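Local coordinates for ferulic acid esterase, AmCE1/Fae1A (Anaeromyces mucronatus, PDB 5CXX), which probably hydrolyses feruloyl esters, releasing ferulic acid, and belongs to the alpha/beta-hydrolase fold, at residues Lys3-Ser7 with Phe270-Asn274; Gly146-Leu152 with Ser170-Val176; Gly154-Arg160 with Ala178-Gly184; Glu202-Ala207 with Ile235-Gln241. All coordinates share one frame. Numbering follows the deposited sequence.

Contact 1: residues Lys3-Ser7 with Phe270-Asn274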
loop_
_atom_site.group_PDB
_atom_site.type_symbol
_atom_site.label_atom_id
_atom_site.label_comp_id
_atom_site.label_asym_id
_atom_site.label_seq_id
_atom_site.Cartn_x
_atom_site.Cartn_y
_atom_site.Cartn_z
ATOM N N LYS A 3 -3.679 -19.099 -11.119
ATOM C CA LYS A 3 -3.734 -18.752 -12.558
ATOM C C LYS A 3 -3.214 -17.334 -12.821
ATOM O O LYS A 3 -3.855 -16.543 -13.512
ATOM C CB LYS A 3 -5.170 -18.866 -13.087
ATOM C CG LYS A 3 -6.230 -18.650 -12.009
ATOM C CD LYS A 3 -7.603 -19.139 -12.416
ATOM C CE LYS A 3 -8.650 -18.862 -11.331
ATOM N NZ LYS A 3 -9.066 -17.439 -11.150
ATOM N N LEU A 4 -2.067 -17.033 -12.266
ATOM C CA LEU A 4 -1.548 -15.689 -12.191
ATOM C C LEU A 4 -0.976 -15.226 -13.517
ATOM O O LEU A 4 -0.024 -15.777 -13.972
ATOM C CB LEU A 4 -0.448 -15.743 -11.146
ATOM C CG LEU A 4 0.473 -14.590 -10.816
ATOM C CD1 LEU A 4 -0.281 -13.569 -9.976
ATOM C CD2 LEU A 4 1.683 -15.102 -10.064
ATOM N N GLN A 5 -1.541 -14.209 -14.130
ATOM C CA GLN A 5 -0.946 -13.656 -15.368
ATOM C C GLN A 5 -0.566 -12.164 -15.210
ATOM O O GLN A 5 -1.390 -11.302 -15.390
ATOM C CB GLN A 5 -1.882 -13.804 -16.567
ATOM C CG GLN A 5 -2.833 -14.982 -16.501
ATOM C CD GLN A 5 -4.239 -14.561 -16.085
ATOM O OE1 GLN A 5 -4.426 -13.808 -15.120
ATOM N NE2 GLN A 5 -5.240 -15.071 -16.805
ATOM N N ILE A 6 0.683 -11.909 -14.838
ATOM C CA ILE A 6 1.105 -10.553 -14.537
ATOM C C ILE A 6 1.195 -9.761 -15.834
ATOM O O ILE A 6 1.766 -10.272 -16.830
ATOM C CB ILE A 6 2.475 -10.609 -13.807
ATOM C CG1 ILE A 6 2.329 -11.417 -12.504
ATOM C CG2 ILE A 6 3.042 -9.223 -13.602
ATOM C CD1 ILE A 6 1.388 -10.707 -11.507
ATOM N N SER A 7 0.657 -8.537 -15.807
ATOM C CA SER A 7 0.769 -7.682 -16.974
ATOM C C SER A 7 1.544 -6.438 -16.600
ATOM O O SER A 7 1.476 -5.964 -15.479
ATOM C CB SER A 7 -0.574 -7.257 -17.501
ATOM O OG SER A 7 -1.224 -6.597 -16.468
ATOM N N PHE A 270 -7.117 -11.753 -1.287
ATOM C CA PHE A 270 -8.271 -12.379 -0.652
ATOM C C PHE A 270 -8.803 -13.598 -1.403
ATOM O O PHE A 270 -9.996 -13.846 -1.421
ATOM C CB PHE A 270 -9.391 -11.356 -0.479
ATOM C CG PHE A 270 -8.895 -10.025 0.045
ATOM C CD1 PHE A 270 -8.063 -9.955 1.138
ATOM C CD2 PHE A 270 -9.306 -8.849 -0.566
ATOM C CE1 PHE A 270 -7.594 -8.696 1.598
ATOM C CE2 PHE A 270 -8.889 -7.570 -0.090
ATOM C CZ PHE A 270 -8.015 -7.510 0.999
ATOM N N GLY A 271 -7.895 -14.378 -1.963
ATOM C CA GLY A 271 -8.292 -15.621 -2.577
ATOM C C GLY A 271 -8.983 -15.483 -3.928
ATOM O O GLY A 271 -9.616 -16.433 -4.393
ATOM N N ALA A 272 -8.847 -14.327 -4.576
ATOM C CA ALA A 272 -9.520 -14.083 -5.869
ATOM C C ALA A 272 -9.130 -15.062 -6.947
ATOM O O ALA A 272 -9.920 -15.276 -7.869
ATOM C CB ALA A 272 -9.218 -12.633 -6.367
ATOM N N LEU A 273 -7.931 -15.635 -6.849
ATOM C CA LEU A 273 -7.496 -16.636 -7.814
ATOM C C LEU A 273 -7.951 -18.029 -7.398
ATOM O O LEU A 273 -7.681 -18.990 -8.128
ATOM C CB LEU A 273 -5.979 -16.605 -7.967
ATOM C CG LEU A 273 -5.447 -15.248 -8.471
ATOM C CD1 LEU A 273 -3.946 -15.228 -8.347
ATOM C CD2 LEU A 273 -5.875 -15.034 -9.929
ATOM N N ASN A 274 -8.641 -18.096 -6.248
ATOM C CA ASN A 274 -9.181 -19.292 -5.555
ATOM C C ASN A 274 -8.111 -20.025 -4.770
ATOM O O ASN A 274 -7.614 -19.482 -3.772
ATOM C CB ASN A 274 -9.911 -20.211 -6.522
ATOM C CG ASN A 274 -10.743 -19.437 -7.519
ATOM O OD1 ASN A 274 -11.657 -18.703 -7.135
ATOM N ND2 ASN A 274 -10.469 -19.629 -8.802
#

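Contact 2: residues Gly146-Leu152 with Ser170-Val176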
loop_
_atom_site.group_PDB
_atom_site.type_symbol
_atom_site.label_atom_id
_atom_site.label_comp_id
_atom_site.label_asym_id
_atom_site.label_seq_id
_atom_site.Cartn_x
_atom_site.Cartn_y
_atom_site.Cartn_z
ATOM N N GLY A 146 -7.973 -11.102 10.466
ATOM C CA GLY A 146 -7.012 -12.177 10.220
ATOM C C GLY A 146 -6.168 -11.811 8.997
ATOM O O GLY A 146 -6.606 -11.069 8.104
ATOM N N ARG A 147 -4.984 -12.425 8.878
ATOM C CA ARG A 147 -4.080 -12.000 7.806
ATOM C C ARG A 147 -4.640 -12.340 6.393
ATOM O O ARG A 147 -4.352 -11.613 5.431
ATOM C CB ARG A 147 -2.707 -12.637 8.023
ATOM C CG ARG A 147 -2.683 -14.183 7.863
ATOM C CD ARG A 147 -1.372 -14.763 8.422
ATOM N NE ARG A 147 -0.239 -14.127 7.714
ATOM C CZ ARG A 147 0.288 -14.619 6.604
ATOM N NH1 ARG A 147 -0.171 -15.739 6.056
ATOM N NH2 ARG A 147 1.299 -13.942 6.024
ATOM N N GLU A 148 -5.425 -13.380 6.263
ATOM C CA GLU A 148 -5.973 -13.719 4.985
ATOM C C GLU A 148 -6.965 -12.698 4.456
ATOM O O GLU A 148 -7.330 -12.733 3.339
ATOM C CB GLU A 148 -6.612 -15.106 5.065
ATOM C CG GLU A 148 -7.868 -15.185 5.892
ATOM C CD GLU A 148 -7.714 -15.319 7.425
ATOM O OE1 GLU A 148 -6.670 -15.064 8.009
ATOM O OE2 GLU A 148 -8.724 -15.688 8.043
ATOM N N ASN A 149 -7.394 -11.812 5.328
ATOM C CA ASN A 149 -8.407 -10.766 5.033
ATOM C C ASN A 149 -7.837 -9.396 5.112
ATOM O O ASN A 149 -8.589 -8.434 5.156
ATOM C CB ASN A 149 -9.596 -10.896 5.989
ATOM C CG ASN A 149 -10.259 -12.237 5.796
ATOM O OD1 ASN A 149 -10.600 -12.585 4.655
ATOM N ND2 ASN A 149 -10.336 -13.045 6.850
ATOM N N THR A 150 -6.516 -9.267 5.112
ATOM C CA THR A 150 -5.881 -7.969 5.366
ATOM C C THR A 150 -4.784 -7.725 4.322
ATOM O O THR A 150 -3.804 -8.495 4.242
ATOM C CB THR A 150 -5.256 -7.946 6.756
ATOM O OG1 THR A 150 -6.262 -8.249 7.747
ATOM C CG2 THR A 150 -4.734 -6.520 7.079
ATOM N N ALA A 151 -4.924 -6.667 3.511
ATOM C CA ALA A 151 -3.896 -6.280 2.527
ATOM C C ALA A 151 -3.359 -4.908 2.814
ATOM O O ALA A 151 -4.058 -4.055 3.383
ATOM C CB ALA A 151 -4.480 -6.285 1.110
ATOM N N LEU A 152 -2.083 -4.712 2.455
ATOM C CA LEU A 152 -1.413 -3.432 2.709
ATOM C C LEU A 152 -0.604 -3.098 1.480
ATOM O O LEU A 152 0.283 -3.904 1.082
ATOM C CB LEU A 152 -0.511 -3.538 3.967
ATOM C CG LEU A 152 0.268 -2.240 4.296
ATOM C CD1 LEU A 152 -0.739 -1.125 4.685
ATOM C CD2 LEU A 152 1.194 -2.550 5.486
ATOM N N SER A 170 4.210 -9.807 9.243
ATOM C CA SER A 170 3.551 -10.669 8.275
ATOM C C SER A 170 2.464 -11.517 8.939
ATOM O O SER A 170 1.610 -12.077 8.266
ATOM C CB SER A 170 4.574 -11.581 7.594
ATOM O OG SER A 170 5.213 -12.443 8.538
ATOM N N ASP A 171 2.530 -11.635 10.264
ATOM C CA ASP A 171 1.427 -12.330 10.970
ATOM C C ASP A 171 0.095 -11.587 10.877
ATOM O O ASP A 171 -0.966 -12.244 11.018
ATOM C CB ASP A 171 1.802 -12.581 12.443
ATOM C CG ASP A 171 1.941 -11.299 13.262
ATOM O OD1 ASP A 171 2.651 -10.395 12.800
ATOM O OD2 ASP A 171 1.458 -11.294 14.400
ATOM N N LEU A 172 0.130 -10.249 10.673
ATOM C CA LEU A 172 -1.097 -9.451 10.557
ATOM C C LEU A 172 -1.515 -9.198 9.110
ATOM O O LEU A 172 -2.731 -8.979 8.845
ATOM C CB LEU A 172 -0.844 -8.093 11.269
ATOM C CG LEU A 172 -0.529 -8.207 12.755
ATOM C CD1 LEU A 172 -0.503 -6.751 13.282
ATOM C CD2 LEU A 172 -1.542 -8.980 13.582
ATOM N N ILE A 173 -0.527 -9.152 8.200
ATOM C CA ILE A 173 -0.726 -8.692 6.828
ATOM C C ILE A 173 -0.542 -9.876 5.884
ATOM O O ILE A 173 0.599 -10.372 5.729
ATOM C CB ILE A 173 0.295 -7.614 6.450
ATOM C CG1 ILE A 173 0.370 -6.403 7.457
ATOM C CG2 ILE A 173 0.001 -7.093 5.037
ATOM C CD1 ILE A 173 -0.989 -5.720 7.661
ATOM N N GLY A 174 -1.612 -10.294 5.226
ATOM C CA GLY A 174 -1.532 -11.461 4.312
ATOM C C GLY A 174 -0.986 -11.056 2.933
ATOM O O GLY A 174 -0.351 -11.865 2.267
ATOM N N TYR A 175 -1.241 -9.822 2.465
ATOM C CA TYR A 175 -0.974 -9.425 1.079
ATOM C C TYR A 175 -0.257 -8.089 1.116
ATOM O O TYR A 175 -0.795 -7.143 1.741
ATOM C CB TYR A 175 -2.297 -9.271 0.249
ATOM C CG TYR A 175 -3.123 -10.518 0.268
ATOM C CD1 TYR A 175 -3.977 -10.801 1.358
ATOM C CD2 TYR A 175 -3.029 -11.454 -0.777
ATOM C CE1 TYR A 175 -4.701 -11.967 1.375
ATOM C CE2 TYR A 175 -3.763 -12.603 -0.747
ATOM C CZ TYR A 175 -4.594 -12.858 0.315
ATOM O OH TYR A 175 -5.277 -14.078 0.163
ATOM N N VAL A 176 0.907 -7.975 0.477
ATOM C CA VAL A 176 1.723 -6.779 0.490
ATOM C C VAL A 176 1.964 -6.302 -0.928
ATOM O O VAL A 176 2.420 -7.087 -1.758
ATOM C CB VAL A 176 3.103 -7.019 1.171
ATOM C CG1 VAL A 176 3.903 -5.706 1.319
ATOM C CG2 VAL A 176 2.900 -7.805 2.470
#

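Contact 3: residues Gly154-Arg160 with Ala178-Gly184. With FER (3-(4-hydroxy-3-methoxyphenyl)-2-propenoic acid), chain D.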
loop_
_atom_site.group_PDB
_atom_site.type_symbol
_atom_site.label_atom_id
_atom_site.label_comp_id
_atom_site.label_asym_id
_atom_site.label_seq_id
_atom_site.Cartn_x
_atom_site.Cartn_y
_atom_site.Cartn_z
ATOM N N GLY A 154 0.938 0.372 -1.258
ATOM C CA GLY A 154 1.281 1.792 -1.201
ATOM C C GLY A 154 2.107 2.211 -2.402
ATOM O O GLY A 154 2.577 1.376 -3.166
ATOM N N PHE A 155 2.266 3.532 -2.513
ATOM C CA PHE A 155 3.112 4.111 -3.525
ATOM C C PHE A 155 4.298 4.824 -2.895
ATOM O O PHE A 155 4.113 5.574 -1.943
ATOM C CB PHE A 155 2.287 5.129 -4.313
ATOM C CG PHE A 155 3.096 5.953 -5.284
ATOM C CD1 PHE A 155 3.760 5.360 -6.346
ATOM C CD2 PHE A 155 3.086 7.373 -5.167
ATOM C CE1 PHE A 155 4.451 6.145 -7.288
ATOM C CE2 PHE A 155 3.799 8.165 -6.121
ATOM C CZ PHE A 155 4.471 7.544 -7.157
ATOM N N SER A 156 5.490 4.544 -3.429
ATOM C CA SER A 156 6.730 5.291 -3.131
ATOM C C SER A 156 6.992 5.219 -1.639
ATOM O O SER A 156 7.255 4.101 -1.143
ATOM C CB SER A 156 6.681 6.700 -3.671
ATOM O OG SER A 156 8.009 7.153 -3.794
ATOM N N MET A 157 7.013 6.332 -0.893
ATOM C CA MET A 157 7.255 6.145 0.520
ATOM C C MET A 157 6.220 5.201 1.168
ATOM O O MET A 157 6.526 4.483 2.120
ATOM C CB MET A 157 7.208 7.535 1.265
ATOM C CG MET A 157 7.780 7.430 2.690
ATOM S SD MET A 157 9.610 7.248 2.630
ATOM C CE MET A 157 9.999 7.324 4.391
ATOM N N GLY A 158 4.981 5.243 0.677
ATOM C CA GLY A 158 3.912 4.369 1.220
ATOM C C GLY A 158 4.174 2.899 0.842
ATOM O O GLY A 158 3.732 2.003 1.570
ATOM N N ALA A 159 4.889 2.689 -0.253
ATOM C CA ALA A 159 5.281 1.336 -0.663
ATOM C C ALA A 159 6.477 0.818 0.192
ATOM O O ALA A 159 6.527 -0.374 0.526
ATOM C CB ALA A 159 5.676 1.365 -2.148
ATOM N N ARG A 160 7.438 1.688 0.491
ATOM C CA ARG A 160 8.457 1.354 1.469
ATOM C C ARG A 160 7.816 0.966 2.799
ATOM O O ARG A 160 8.184 -0.056 3.419
ATOM C CB ARG A 160 9.425 2.558 1.618
ATOM C CG ARG A 160 9.968 2.656 3.043
ATOM C CD ARG A 160 11.128 3.706 3.124
ATOM N NE ARG A 160 11.252 4.115 4.511
ATOM C CZ ARG A 160 12.317 4.806 4.948
ATOM N NH1 ARG A 160 13.325 5.114 4.114
ATOM N NH2 ARG A 160 12.356 5.200 6.226
ATOM N N ALA A 178 3.751 -3.147 -3.270
ATOM C CA ALA A 178 4.672 -2.028 -3.173
ATOM C C ALA A 178 4.862 -1.441 -4.561
ATOM O O ALA A 178 5.551 -2.071 -5.401
ATOM C CB ALA A 178 6.050 -2.479 -2.589
ATOM N N PHE A 179 4.288 -0.263 -4.829
ATOM C CA PHE A 179 4.389 0.335 -6.165
ATOM C C PHE A 179 5.428 1.427 -6.109
ATOM O O PHE A 179 5.221 2.459 -5.455
ATOM C CB PHE A 179 2.996 0.870 -6.622
ATOM C CG PHE A 179 1.844 -0.077 -6.275
ATOM C CD1 PHE A 179 2.000 -1.463 -6.353
ATOM C CD2 PHE A 179 0.617 0.458 -5.791
ATOM C CE1 PHE A 179 0.997 -2.319 -5.962
ATOM C CE2 PHE A 179 -0.424 -0.410 -5.431
ATOM C CZ PHE A 179 -0.245 -1.810 -5.501
ATOM N N ALA A 180 6.581 1.140 -6.721
ATOM C CA ALA A 180 7.742 2.052 -6.759
ATOM C C ALA A 180 8.215 2.431 -5.361
ATOM O O ALA A 180 8.340 3.629 -5.056
ATOM C CB ALA A 180 7.446 3.321 -7.595
ATOM N N PRO A 181 8.558 1.451 -4.524
ATOM C CA PRO A 181 8.987 1.773 -3.152
ATOM C C PRO A 181 10.285 2.606 -3.055
ATOM O O PRO A 181 11.237 2.472 -3.818
ATOM C CB PRO A 181 9.200 0.369 -2.518
ATOM C CG PRO A 181 9.569 -0.552 -3.700
ATOM C CD PRO A 181 8.549 -0.019 -4.766
ATOM N N ALA A 182 10.253 3.516 -2.078
ATOM C CA ALA A 182 11.337 4.450 -1.814
ATOM C C ALA A 182 12.574 3.765 -1.209
ATOM O O ALA A 182 12.437 2.707 -0.556
ATOM C CB ALA A 182 10.773 5.557 -0.838
ATOM N N PRO A 183 13.734 4.413 -1.319
ATOM C CA PRO A 183 14.942 3.901 -0.647
ATOM C C PRO A 183 14.813 3.903 0.856
ATOM O O PRO A 183 14.016 4.662 1.439
ATOM C CB PRO A 183 16.046 4.879 -1.051
ATOM C CG PRO A 183 15.288 6.184 -1.472
ATOM C CD PRO A 183 13.990 5.679 -2.058
ATOM N N GLY A 184 15.639 3.065 1.491
ATOM C CA GLY A 184 15.873 3.126 2.923
ATOM C C GLY A 184 15.208 2.060 3.774
ATOM O O GLY A 184 15.350 2.105 5.032
HETATM C C4 FER D . 14.301 9.440 -0.901
HETATM C C5 FER D . 13.762 9.767 -2.180
HETATM C C6 FER D . 12.416 9.681 -2.386
HETATM C C3 FER D . 13.431 8.952 0.091
HETATM C C2 FER D . 12.075 8.884 -0.088
HETATM C C1 FER D . 11.563 9.225 -1.326
HETATM C C10 FER D . 13.203 7.950 2.148
HETATM C C7 FER D . 10.085 9.169 -1.509
HETATM C C8 FER D . 9.415 9.770 -2.508
HETATM C C9 FER D . 7.896 9.617 -2.558
HETATM O O1 FER D . 7.241 8.969 -1.682
HETATM O O2 FER D . 7.278 10.190 -3.493
HETATM O O4 FER D . 15.624 9.486 -0.582
HETATM O O3 FER D . 14.071 8.637 1.254
#

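Contact 4: residues Glu202-Ala207 with Ile235-Gln241. With GOL (glycerol), chain H.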
loop_
_atom_site.group_PDB
_atom_site.type_symbol
_atom_site.label_atom_id
_atom_site.label_comp_id
_atom_site.label_asym_id
_atom_site.label_seq_id
_atom_site.Cartn_x
_atom_site.Cartn_y
_atom_site.Cartn_z
ATOM N N GLU A 202 19.874 -5.887 5.231
ATOM C CA GLU A 202 19.378 -6.705 4.139
ATOM C C GLU A 202 19.009 -8.136 4.594
ATOM O O GLU A 202 17.972 -8.641 4.230
ATOM C CB GLU A 202 20.453 -6.730 3.036
ATOM C CG GLU A 202 20.588 -5.331 2.388
ATOM C CD GLU A 202 21.551 -5.304 1.212
ATOM O OE1 GLU A 202 22.317 -6.291 1.041
ATOM O OE2 GLU A 202 21.588 -4.288 0.475
ATOM N N ASP A 203 19.866 -8.770 5.404
ATOM C CA ASP A 203 19.570 -10.149 5.861
ATOM C C ASP A 203 18.315 -10.216 6.702
ATOM O O ASP A 203 17.691 -11.289 6.793
ATOM C CB ASP A 203 20.765 -10.726 6.645
ATOM C CG ASP A 203 21.829 -11.234 5.736
ATOM O OD1 ASP A 203 21.570 -11.478 4.532
ATOM O OD2 ASP A 203 22.960 -11.401 6.218
ATOM N N GLU A 204 17.927 -9.092 7.306
ATOM C CA GLU A 204 16.721 -9.028 8.137
ATOM C C GLU A 204 15.467 -8.781 7.323
ATOM O O GLU A 204 14.357 -8.806 7.897
ATOM C CB GLU A 204 16.852 -7.930 9.187
ATOM C CG GLU A 204 17.812 -8.358 10.297
ATOM C CD GLU A 204 18.407 -7.172 11.093
ATOM O OE1 GLU A 204 18.007 -5.997 10.880
ATOM O OE2 GLU A 204 19.294 -7.464 11.903
ATOM N N PHE A 205 15.610 -8.539 6.011
ATOM C CA PHE A 205 14.424 -8.179 5.183
ATOM C C PHE A 205 13.779 -9.504 4.746
ATOM O O PHE A 205 14.030 -10.023 3.639
ATOM C CB PHE A 205 14.866 -7.321 4.008
ATOM C CG PHE A 205 13.735 -6.692 3.227
ATOM C CD1 PHE A 205 12.418 -6.753 3.656
ATOM C CD2 PHE A 205 14.054 -5.997 2.080
ATOM C CE1 PHE A 205 11.414 -6.102 2.888
ATOM C CE2 PHE A 205 13.065 -5.341 1.317
ATOM C CZ PHE A 205 11.731 -5.433 1.732
ATOM N N ARG A 206 13.013 -10.095 5.655
ATOM C CA ARG A 206 12.427 -11.437 5.489
ATOM C C ARG A 206 11.320 -11.585 6.556
ATOM O O ARG A 206 11.222 -10.769 7.495
ATOM C CB ARG A 206 13.494 -12.540 5.623
ATOM C CG ARG A 206 14.156 -12.551 7.003
ATOM C CD ARG A 206 15.051 -13.752 7.213
ATOM N NE ARG A 206 16.145 -13.822 6.277
ATOM C CZ ARG A 206 16.301 -14.823 5.393
ATOM N NH1 ARG A 206 15.368 -15.781 5.287
ATOM N NH2 ARG A 206 17.356 -14.842 4.603
ATOM N N ALA A 207 10.511 -12.616 6.432
ATOM C CA ALA A 207 9.411 -12.861 7.365
ATOM C C ALA A 207 9.476 -14.288 7.781
ATOM O O ALA A 207 9.827 -15.140 6.964
ATOM C CB ALA A 207 8.122 -12.611 6.669
ATOM N N ILE A 235 17.155 -8.288 -2.972
ATOM C CA ILE A 235 17.384 -8.704 -1.600
ATOM C C ILE A 235 16.371 -9.782 -1.196
ATOM O O ILE A 235 16.762 -10.780 -0.668
ATOM C CB ILE A 235 17.217 -7.450 -0.651
ATOM C CG1 ILE A 235 18.384 -6.483 -0.889
ATOM C CG2 ILE A 235 17.132 -7.901 0.848
ATOM C CD1 ILE A 235 18.084 -4.993 -0.442
ATOM N N LEU A 236 15.095 -9.590 -1.543
ATOM C CA LEU A 236 14.048 -10.583 -1.203
ATOM C C LEU A 236 14.383 -11.902 -1.874
ATOM O O LEU A 236 14.237 -12.997 -1.279
ATOM C CB LEU A 236 12.675 -10.104 -1.647
ATOM C CG LEU A 236 12.240 -8.924 -0.740
ATOM C CD1 LEU A 236 10.899 -8.405 -1.280
ATOM C CD2 LEU A 236 11.985 -9.401 0.720
ATOM N N THR A 237 14.853 -11.823 -3.125
ATOM C CA THR A 237 15.221 -13.040 -3.858
ATOM C C THR A 237 16.381 -13.754 -3.170
ATOM O O THR A 237 16.368 -14.973 -2.975
ATOM C CB THR A 237 15.640 -12.703 -5.334
ATOM O OG1 THR A 237 14.526 -12.100 -5.984
ATOM C CG2 THR A 237 16.007 -13.976 -6.106
ATOM N N ARG A 238 17.414 -13.010 -2.812
ATOM C CA ARG A 238 18.594 -13.565 -2.076
ATOM C C ARG A 238 18.125 -14.232 -0.765
ATOM O O ARG A 238 18.707 -15.277 -0.320
ATOM C CB ARG A 238 19.561 -12.411 -1.734
ATOM C CG ARG A 238 21.022 -12.431 -2.015
ATOM C CD ARG A 238 21.591 -10.935 -1.794
ATOM N NE ARG A 238 21.813 -10.295 -3.100
ATOM C CZ ARG A 238 21.643 -8.999 -3.347
ATOM N NH1 ARG A 238 21.253 -8.207 -2.351
ATOM N NH2 ARG A 238 21.829 -8.484 -4.581
ATOM N N ASN A 239 17.062 -13.680 -0.181
ATOM C CA ASN A 239 16.585 -14.152 1.109
ATOM C C ASN A 239 15.529 -15.201 0.990
ATOM O O ASN A 239 14.931 -15.553 1.978
ATOM C CB ASN A 239 16.050 -12.991 1.924
ATOM C CG ASN A 239 17.145 -12.059 2.405
ATOM O OD1 ASN A 239 18.342 -12.343 2.309
ATOM N ND2 ASN A 239 16.724 -10.924 2.959
ATOM N N ASN A 240 15.308 -15.713 -0.227
ATOM C CA ASN A 240 14.323 -16.767 -0.448
ATOM C C ASN A 240 12.908 -16.394 -0.066
ATOM O O ASN A 240 12.150 -17.242 0.466
ATOM C CB ASN A 240 14.742 -18.049 0.302
ATOM C CG ASN A 240 16.042 -18.578 -0.163
ATOM O OD1 ASN A 240 17.098 -18.395 0.490
ATOM N ND2 ASN A 240 16.006 -19.220 -1.307
ATOM N N GLN A 241 12.545 -15.134 -0.301
ATOM C CA GLN A 241 11.206 -14.631 0.035
ATOM C C GLN A 241 10.423 -14.612 -1.270
ATOM O O GLN A 241 10.780 -13.826 -2.163
ATOM C CB GLN A 241 11.276 -13.190 0.643
ATOM C CG GLN A 241 12.212 -13.147 1.886
ATOM C CD GLN A 241 11.673 -13.994 3.018
ATOM O OE1 GLN A 241 10.647 -13.616 3.641
ATOM N NE2 GLN A 241 12.291 -15.152 3.264
HETATM C C1 GOL H . 21.660 -3.093 -2.517
HETATM O O1 GOL H . 22.358 -2.022 -3.126
HETATM C C2 GOL H . 21.985 -4.413 -3.192
HETATM O O2 GOL H . 22.082 -5.387 -2.179
HETATM C C3 GOL H . 20.935 -4.844 -4.221
HETATM O O3 GOL H . 21.454 -5.923 -4.990
HETATM O O HOH W 1 20.344 -10.424 2.415
HETATM O O HOH W 2 12.471 -16.120 6.000
#

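Contact 1: residues Lys3-Ser7 with Phe270-Asn274
The chain ends meet loosely here: 215 Å² is buried in all, no hydrogen bond crosses, and the closest pair of CA atoms, K3 and L273, is 6.4 Å apart. Along 270-274, F270 and G271 lie out of reach of 3-7, but G271 opens a type I beta turn closed by N274 N to G271 O at 2.7 Å. A272, second in the turn, offers only its carbonyl, with K3 NZ 4.0 Å from A272 O. L273 does most of the work. Its CB points toward 3-7, its CD1 lies 4.3 Å from L4 CD1, and its carbonyl O is 3.3 Å from K3 CE. At N274 the amide ND2 comes within 3.2 Å of K3 CE, a close approach, not a hydrogen bond, whose exact distance is uncertain because K3 is poorly ordered. Beyond the pair, L4 and I6 rest on I244 of strand 244-248, S7 reaches Y263 and N264 of helix 255-266, and the F270 ring meets Y175 of strand 175-179 edge-to-face.

Contact 2: residues Gly146-Leu152 with Ser170-Val176
R147, Y175 and L152 carry the largest buried areas (107, 78 and 72 Å²) of a 557 Å² interface. R147 lies in a 3-10 segment before strand 150-155, and its guanidinium forks onto one carbonyl: NE and NH2 donate to S170 O at 2.8 and 2.9 Å. G174 CA lies over one face of that guanidinium, and R147 O comes 3.0 Å from G174 CA; a CB on G174 would stand 2.0 Å from R147 O, so a side chain would clash. NH2 also donates to Q210 O, tying in the loop before strand 213-219. Y175 begins the strand pairing. T150 O accepts from G174 N at 3.0 Å and weakly from Y175 N at 3.4 Å, while Y175 O accepts from L152 N at 2.8 Å. A151 CB and Y175 CB, 3.8 Å apart, share the sheet face covered by F265 of helix 255-266. On the face bearing V176, L152 CB packs 3.7 Å from I173 CG2, and L152 also touches S162 and I165 of helix 157-168. Two parallel bridges, A151 with Y175 and L152 with V176, joined through that intervening helix, define a beta-alpha-beta crossover of the alpha/beta-hydrolase sheet.

Contact 3: residues Gly154-Arg160 with Ala178-Gly184
A159 forms the apolar centre: its CB points from helix 157-168 toward strand 175-179 and lies 3.9 Å from A178 CB, 3.7 Å from P181 CB and 3.4 Å from F179 N. With a methyl group on each side, the CA atoms of A159 and A178 come within 4.2 Å. G154 has a comparable constraint, since a CB there would come 2.2 Å from G158 O. Further out, A182 CB packs 4.0 Å from M157 SD and F155 CE1 lies 4.1 Å from A180 CB. Parallel strand bonds run through F179 N to G154 O and S156 N to F179 O, both 2.9 Å; past the strand ends, A182 N donates to S156 O at 3.2 Å. At the polar edge, R160 NH1 donates to P183 O at 2.8 Å, while its NH2 forms a salt bridge with D123. Ferulic acid lies along this edge: M157 N donates to FER O1 at 2.8 Å, and A182 CB approaches FER C2 at 3.7 Å. S156 sits in a strained turn (phi 59°, psi -118°) between strand and helix, consistent with a GxSxG nucleophile elbow. S156 OG is hydrogen-bonded to H253 NE2 and lies 2.8 Å from FER C9, the carboxyl carbon, so the geometry suggests a serine nucleophile poised at the acyl carbon, with M157 N probably contributing to an oxyanion hole.

Contact 4: residues Glu202-Ala207 with Ile235-Gln241
N239, just past helix 228-238, gives both amide hydrogens to 202-207: N239 ND2 donates to E202 O and F205 O, each at 2.9 Å. A water donates to N239 OD1 at 2.8 Å and to D203 OD1 at 2.7 Å. Q241 OE1 accepts from A207 N at 3.0 Å and from Q210 NE2; Q241 NE2 donates to N239 O at 3.0 Å. A second water accepts from Q241 NE2 (2.9 Å) and R206 NH1 (3.0 Å) and donates to A207 O (3.0 Å); R206 NE donates to D203 O at 3.0 Å. Glycerol, probably from the crystallisation liquor, has O2 2.9 Å from both E202 OE2 and R238 NH1, and R238 NH2 donates to GOL O3 at 2.6 Å. L236 CD2 stands 3.9 Å from the F205 ring centroid, a CH-pi contact; Y167 of helix 157-168 meets that ring edge-to-face. The contact fastens the loop before strand 213-219 to the C-terminal end of helix 228-238, where Q241 N to L236 O (2.9 Å), N240 N to T237 O (3.0 Å) and positive phi at N240 identify a Schellman motif.

Contacts 2 and 3 are successive levels of one beta-alpha-beta unit: both use strands 150-155 and 175-179, with helix 157-168 between, and their centres lie 18 Å apart. Their segments alternate along the chain, so the pairing begun in contact 2 runs on to the strand ends at the ferulic acid site. Contact 4 follows in sequence, its centre about 17 Å from that of contact 3, and touches contact 2 where A207 CB meets S170 OG at 3.5 Å. Contact 1 brings the two chain ends together and so spans all the others; its centre is 16 Å from contact 2, against which F270 N packs 3.2 Å from Y175 CZ. The termini thus meet far from the ligand-binding edge, with contact 1 centred 22 Å from contact 3.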